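PDB 7DG2: MAGE domain-containing protein from Xenopus laevis, which is the MAGE-family subunit, probably Nse3, of an Nse1-Nse3-Nse4 complex, in which it pairs with Nse1 to shape Nse4 within the Smc5/6 assembly. Local coordinates for residues V17-I22 against R32-R37; F64-I69 against H74-T79. All coordinates share one frame; numbering follows the deposited sequence.

Contact 1. Residues V17-I22 against R32-R37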
loop_
_atom_site.group_PDB
_atom_site.type_symbol
_atom_site.label_atom_id
_atom_site.label_comp_id
_atom_site.label_asym_id
_atom_site.label_seq_id
_atom_site.Cartn_x
_atom_site.Cartn_y
_atom_site.Cartn_z
ATOM N N VAL B 17 -15.273 -1.779 9.563
ATOM C CA VAL B 17 -13.839 -2.062 9.476
ATOM C C VAL B 17 -13.369 -1.917 8.036
ATOM O O VAL B 17 -12.347 -1.282 7.760
ATOM C CB VAL B 17 -13.520 -3.460 10.034
ATOM C CG1 VAL B 17 -12.045 -3.824 9.792
ATOM C CG2 VAL B 17 -13.855 -3.524 11.519
ATOM N N GLN B 18 -14.118 -2.494 7.095
ATOM C CA GLN B 18 -13.739 -2.365 5.686
ATOM C C GLN B 18 -13.678 -0.904 5.273
ATOM O O GLN B 18 -12.751 -0.485 4.569
ATOM C CB GLN B 18 -14.735 -3.093 4.789
ATOM C CG GLN B 18 -14.737 -4.587 4.894
ATOM C CD GLN B 18 -15.716 -5.183 3.907
ATOM O OE1 GLN B 18 -16.855 -5.506 4.264
ATOM N NE2 GLN B 18 -15.291 -5.303 2.640
ATOM N N TYR B 19 -14.678 -0.124 5.687
ATOM C CA TYR B 19 -14.732 1.285 5.326
ATOM C C TYR B 19 -13.541 2.037 5.899
ATOM O O TYR B 19 -12.924 2.856 5.210
ATOM C CB TYR B 19 -16.054 1.862 5.846
ATOM C CG TYR B 19 -16.321 3.306 5.546
ATOM C CD1 TYR B 19 -16.896 3.683 4.342
ATOM C CD2 TYR B 19 -16.064 4.289 6.487
ATOM C CE1 TYR B 19 -17.189 5.001 4.086
ATOM C CE2 TYR B 19 -16.342 5.609 6.228
ATOM C CZ TYR B 19 -16.900 5.960 5.028
ATOM O OH TYR B 19 -17.188 7.281 4.755
ATOM N N LEU B 20 -13.192 1.766 7.164
ATOM C CA LEU B 20 -12.046 2.452 7.763
ATOM C C LEU B 20 -10.753 2.157 7.002
ATOM O O LEU B 20 -9.949 3.065 6.737
ATOM C CB LEU B 20 -11.922 2.042 9.233
ATOM C CG LEU B 20 -13.007 2.702 10.089
ATOM C CD1 LEU B 20 -13.064 2.033 11.448
ATOM C CD2 LEU B 20 -12.715 4.198 10.245
ATOM N N LEU B 21 -10.527 0.892 6.647
ATOM C CA LEU B 21 -9.331 0.547 5.882
ATOM C C LEU B 21 -9.321 1.245 4.528
ATOM O O LEU B 21 -8.311 1.840 4.123
ATOM C CB LEU B 21 -9.259 -0.968 5.696
ATOM C CG LEU B 21 -9.057 -1.761 6.976
ATOM C CD1 LEU B 21 -9.177 -3.261 6.654
ATOM C CD2 LEU B 21 -7.682 -1.445 7.566
ATOM N N ILE B 22 -10.453 1.208 3.825
ATOM C CA ILE B 22 -10.478 1.744 2.469
ATOM C C ILE B 22 -10.366 3.262 2.488
ATOM O O ILE B 22 -9.651 3.857 1.671
ATOM C CB ILE B 22 -11.741 1.251 1.742
ATOM C CG1 ILE B 22 -11.569 -0.256 1.483
ATOM C CG2 ILE B 22 -11.967 2.079 0.471
ATOM C CD1 ILE B 22 -12.840 -1.000 1.132
ATOM N N ARG B 32 -16.366 10.792 11.694
ATOM C CA ARG B 32 -17.353 9.936 12.348
ATOM C C ARG B 32 -18.715 10.042 11.668
ATOM O O ARG B 32 -19.412 9.033 11.485
ATOM C CB ARG B 32 -17.477 10.319 13.827
ATOM C CG ARG B 32 -18.411 9.449 14.627
ATOM C CD ARG B 32 -18.543 10.003 16.045
ATOM N NE ARG B 32 -19.455 11.148 16.037
ATOM C CZ ARG B 32 -19.707 11.906 17.096
ATOM N NH1 ARG B 32 -19.110 11.631 18.249
ATOM N NH2 ARG B 32 -20.566 12.918 17.000
ATOM N N ALA B 33 -19.119 11.262 11.301
ATOM C CA ALA B 33 -20.439 11.437 10.700
ATOM C C ALA B 33 -20.578 10.665 9.391
ATOM O O ALA B 33 -21.672 10.180 9.079
ATOM C CB ALA B 33 -20.721 12.927 10.476
ATOM N N ASP B 34 -19.483 10.508 8.638
ATOM C CA ASP B 34 -19.548 9.738 7.395
ATOM C C ASP B 34 -19.615 8.241 7.670
ATOM O O ASP B 34 -20.329 7.516 6.977
ATOM C CB ASP B 34 -18.348 10.042 6.496
ATOM C CG ASP B 34 -18.406 11.424 5.861
ATOM O OD1 ASP B 34 -19.520 11.951 5.646
ATOM O OD2 ASP B 34 -17.327 11.980 5.558
ATOM N N ILE B 35 -18.879 7.745 8.675
ATOM C CA ILE B 35 -19.060 6.354 9.078
ATOM C C ILE B 35 -20.521 6.082 9.406
ATOM O O ILE B 35 -21.108 5.082 8.969
ATOM C CB ILE B 35 -18.167 6.018 10.286
ATOM C CG1 ILE B 35 -16.700 6.288 9.963
ATOM C CG2 ILE B 35 -18.387 4.555 10.691
ATOM C CD1 ILE B 35 -15.813 6.184 11.219
ATOM N N VAL B 36 -21.122 6.952 10.216
ATOM C CA VAL B 36 -22.481 6.686 10.678
ATOM C C VAL B 36 -23.479 6.771 9.525
ATOM O O VAL B 36 -24.355 5.910 9.380
ATOM C CB VAL B 36 -22.834 7.649 11.821
ATOM C CG1 VAL B 36 -24.287 7.438 12.260
ATOM C CG2 VAL B 36 -21.864 7.411 12.991
ATOM N N ARG B 37 -23.339 7.788 8.678
ATOM C CA ARG B 37 -24.302 8.029 7.602
ATOM C C ARG B 37 -24.153 7.018 6.473
ATOM O O ARG B 37 -25.145 6.442 6.008
ATOM C CB ARG B 37 -24.127 9.458 7.070
ATOM C CG ARG B 37 -24.832 9.778 5.752
ATOM C CD ARG B 37 -24.752 11.286 5.512
ATOM N NE ARG B 37 -23.895 11.717 4.405
ATOM C CZ ARG B 37 -22.580 11.510 4.298
ATOM N NH1 ARG B 37 -21.929 11.990 3.246
ATOM N NH2 ARG B 37 -21.906 10.810 5.200
#
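Two helices of the first winged-helix unit of the MAGE homology domain meet here through Y19 and L20 on helix 6-23 and D34 and I35 on helix 32-40. The axes of the two short segments stay 11.0 Å apart and their directions differ by 138°, and the gap is bridged mainly by side chains, with the Y19 ring also coming near the backbone of D34 and I35. Y19 does most of this: a chi1 of -179° turns CG away from the backbone N and carries the ring toward helix 32-40, which it meets obliquely. Its CE2 rests 3.8 Å from I35 CG1, and its OH ends 3.5 Å from D34 CB, a packing contact with the methylene of the aspartate. Within its own helix D34 OD1 forms a salt bridge with R37 NH2 (2.7 Å), whose hydrogen bond is bent and weak. In this winged-helix unit the first helix thus packs against the second, and I35 supplies part of the core, its terminal CD1 meeting L20 CD2 at 3.8 Å while L20 also touches L58 of helix 47-62. I30 of the short strand 30-31 touches Y19, L20 and I35 alike. Replacing Y19 by an alanine would probably open a gap beside I35 CG1 and leave D34 CB without the phenol that packs on it. Beyond the pair, Y19 also packs on M90 of the Nse1 chain.

Contact 2. Residues F64-I69 against H74-T79; sequences FQLEEI and HIYILT
A histidine-carboxylate bond ties the turn end of this β-hairpin: H74 ND1 donates to E68 OE2 at 2.7 Å, nearly in the imidazole plane and on the syn side of the oxygen, but 29° out of the carboxylate plane. The same oxygen accepts from a water, 2.9 Å from E68 OE2, which is hydrogen-bonded to Y76 OH at 2.6 Å. Antiparallel pairing joins the strands through two hydrogen-bonded pairs, Q65 with T79 and E67 with I77, and I69 N adds a bond to I75 O. L66 lays its CD2 methyl over the centre of the Y76 ring, 4.2 Å from the centroid, a CH-π contact, while CD1 touches Y76 CB and L78 CD2. On the face that carries Q65, E67, I77 and T79, a chi1 of 64° at T79 turns OG1 toward E67, and it gives a short 2.5 Å bond to the anti lone pair of E67 OE2. I69 turns its CG1 against I75 CG1 and its CG2 against I77 CD1, both at 3.6 Å. Strand 75-80 is the middle of a three-stranded sheet, flanked by 30-31 and 64-70; helix 47-62 packs on L66 and L78, helix 32-40 on Y76, and helix 175-180 on E67, I69 and I77.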
loop_
_atom_site.group_PDB
_atom_site.type_symbol
_atom_site.label_atom_id
_atom_site.label_comp_id
_atom_site.label_asym_id
_atom_site.label_seq_id
_atom_site.Cartn_x
_atom_site.Cartn_y
_atom_site.Cartn_z
ATOM N N PHE B 64 -3.818 -1.817 14.799
ATOM C CA PHE B 64 -4.116 -0.435 14.438
ATOM C C PHE B 64 -4.952 0.210 15.535
ATOM O O PHE B 64 -5.886 -0.404 16.048
ATOM C CB PHE B 64 -4.939 -0.311 13.152
ATOM C CG PHE B 64 -4.247 -0.766 11.901
ATOM C CD1 PHE B 64 -2.923 -1.167 11.896
ATOM C CD2 PHE B 64 -4.950 -0.761 10.704
ATOM C CE1 PHE B 64 -2.307 -1.576 10.718
ATOM C CE2 PHE B 64 -4.347 -1.182 9.525
ATOM C CZ PHE B 64 -3.021 -1.586 9.531
ATOM N N GLN B 65 -4.657 1.470 15.825
ATOM C CA GLN B 65 -5.366 2.249 16.832
ATOM C C GLN B 65 -6.191 3.333 16.149
ATOM O O GLN B 65 -5.664 4.121 15.360
ATOM C CB GLN B 65 -4.374 2.882 17.808
ATOM C CG GLN B 65 -5.000 3.685 18.925
ATOM C CD GLN B 65 -5.390 2.819 20.115
ATOM O OE1 GLN B 65 -5.114 1.612 20.151
ATOM N NE2 GLN B 65 -6.040 3.432 21.097
ATOM N N LEU B 66 -7.471 3.400 16.490
ATOM C CA LEU B 66 -8.311 4.503 16.041
ATOM C C LEU B 66 -8.063 5.704 16.951
ATOM O O LEU B 66 -8.098 5.575 18.182
ATOM C CB LEU B 66 -9.783 4.078 16.072
ATOM C CG LEU B 66 -10.818 5.031 15.473
ATOM C CD1 LEU B 66 -10.677 5.011 13.959
ATOM C CD2 LEU B 66 -12.233 4.619 15.885
ATOM N N GLU B 67 -7.770 6.862 16.364
ATOM C CA GLU B 67 -7.511 8.061 17.154
ATOM C C GLU B 67 -8.291 9.244 16.589
ATOM O O GLU B 67 -8.333 9.453 15.377
ATOM C CB GLU B 67 -6.013 8.402 17.203
ATOM C CG GLU B 67 -5.132 7.297 17.829
ATOM C CD GLU B 67 -3.780 7.821 18.303
ATOM O OE1 GLU B 67 -3.739 8.879 18.974
ATOM O OE2 GLU B 67 -2.756 7.176 18.009
ATOM N N GLU B 68 -8.891 10.033 17.475
ATOM C CA GLU B 68 -9.593 11.244 17.064
ATOM C C GLU B 68 -8.584 12.385 17.016
ATOM O O GLU B 68 -7.907 12.653 18.014
ATOM C CB GLU B 68 -10.728 11.548 18.047
ATOM C CG GLU B 68 -11.642 12.682 17.642
ATOM C CD GLU B 68 -12.787 12.877 18.625
ATOM O OE1 GLU B 68 -12.513 13.121 19.824
ATOM O OE2 GLU B 68 -13.959 12.773 18.201
ATOM N N ILE B 69 -8.464 13.050 15.865
ATOM C CA ILE B 69 -7.500 14.144 15.747
ATOM C C ILE B 69 -8.155 15.517 15.790
ATOM O O ILE B 69 -7.440 16.524 15.924
ATOM C CB ILE B 69 -6.645 14.024 14.472
ATOM C CG1 ILE B 69 -7.512 14.167 13.224
ATOM C CG2 ILE B 69 -5.876 12.698 14.486
ATOM C CD1 ILE B 69 -6.712 14.305 11.959
ATOM N N HIS B 74 -14.973 15.553 15.168
ATOM C CA HIS B 74 -14.871 14.108 15.366
ATOM C C HIS B 74 -14.392 13.417 14.093
ATOM O O HIS B 74 -15.128 12.684 13.439
ATOM C CB HIS B 74 -16.207 13.519 15.819
ATOM C CG HIS B 74 -16.792 14.213 17.008
ATOM N ND1 HIS B 74 -16.281 14.072 18.278
ATOM C CD2 HIS B 74 -17.842 15.063 17.113
ATOM C CE1 HIS B 74 -16.994 14.805 19.117
ATOM N NE2 HIS B 74 -17.948 15.413 18.434
ATOM N N ILE B 75 -13.139 13.682 13.749
ATOM C CA ILE B 75 -12.500 13.023 12.616
ATOM C C ILE B 75 -11.404 12.101 13.141
ATOM O O ILE B 75 -10.670 12.438 14.084
ATOM C CB ILE B 75 -11.964 14.024 11.569
ATOM C CG1 ILE B 75 -10.862 14.906 12.142
ATOM C CG2 ILE B 75 -13.115 14.893 11.040
ATOM C CD1 ILE B 75 -10.099 15.698 11.080
ATOM N N TYR B 76 -11.318 10.920 12.541
ATOM C CA TYR B 76 -10.449 9.846 13.009
ATOM C C TYR B 76 -9.314 9.587 12.034
ATOM O O TYR B 76 -9.427 9.855 10.839
ATOM C CB TYR B 76 -11.213 8.537 13.160
ATOM C CG TYR B 76 -12.388 8.571 14.113
ATOM C CD1 TYR B 76 -12.257 9.063 15.405
ATOM C CD2 TYR B 76 -13.624 8.089 13.716
ATOM C CE1 TYR B 76 -13.349 9.079 16.276
ATOM C CE2 TYR B 76 -14.708 8.083 14.579
ATOM C CZ TYR B 76 -14.568 8.577 15.849
ATOM O OH TYR B 76 -15.664 8.585 16.689
ATOM N N ILE B 77 -8.226 9.023 12.561
ATOM C CA ILE B 77 -7.166 8.427 11.756
ATOM C C ILE B 77 -6.849 7.061 12.354
ATOM O O ILE B 77 -7.322 6.704 13.433
ATOM C CB ILE B 77 -5.892 9.296 11.693
ATOM C CG1 ILE B 77 -5.238 9.396 13.072
ATOM C CG2 ILE B 77 -6.187 10.683 11.123
ATOM C CD1 ILE B 77 -3.850 10.041 13.021
ATOM N N LEU B 78 -6.014 6.298 11.643
ATOM C CA LEU B 78 -5.513 5.021 12.134
ATOM C C LEU B 78 -4.014 5.157 12.370
ATOM O O LEU B 78 -3.286 5.565 11.465
ATOM C CB LEU B 78 -5.789 3.897 11.119
ATOM C CG LEU B 78 -7.251 3.578 10.814
ATOM C CD1 LEU B 78 -7.319 2.540 9.694
ATOM C CD2 LEU B 78 -7.969 3.074 12.063
ATOM N N THR B 79 -3.554 4.829 13.580
ATOM C CA THR B 79 -2.125 4.838 13.893
ATOM C C THR B 79 -1.681 3.432 14.281
ATOM O O THR B 79 -2.496 2.538 14.530
ATOM C CB THR B 79 -1.786 5.819 15.030
ATOM O OG1 THR B 79 -2.419 5.383 16.234
ATOM C CG2 THR B 79 -2.257 7.233 14.682
HETATM O O HOH W 1 -15.380 10.241 18.644
#

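How the contacts relate
Contact 1 comes first along the chain, and helix 47-62 separates it from contact 2. Their centres are about 11 Å apart, and all four segments belong to the MAGE homology domain, as parts of one winged-helix unit: contact 1 joins two of its helices, contact 2 forms its β-hairpin wing. The two meet directly, R32 N lying 2.9 Å from H74 O in a probable hydrogen bond, I35 CD1 packing on Y76 CD2 and L21 CD2 on F64 CE2. Strand 30-31 leads into helix 32-40 and pairs with strand 75-80, so helices and sheet are joined into one body. Both contacts adjoin the Nse1 and Nse4 chains, consistent with a scaffold for their assembly.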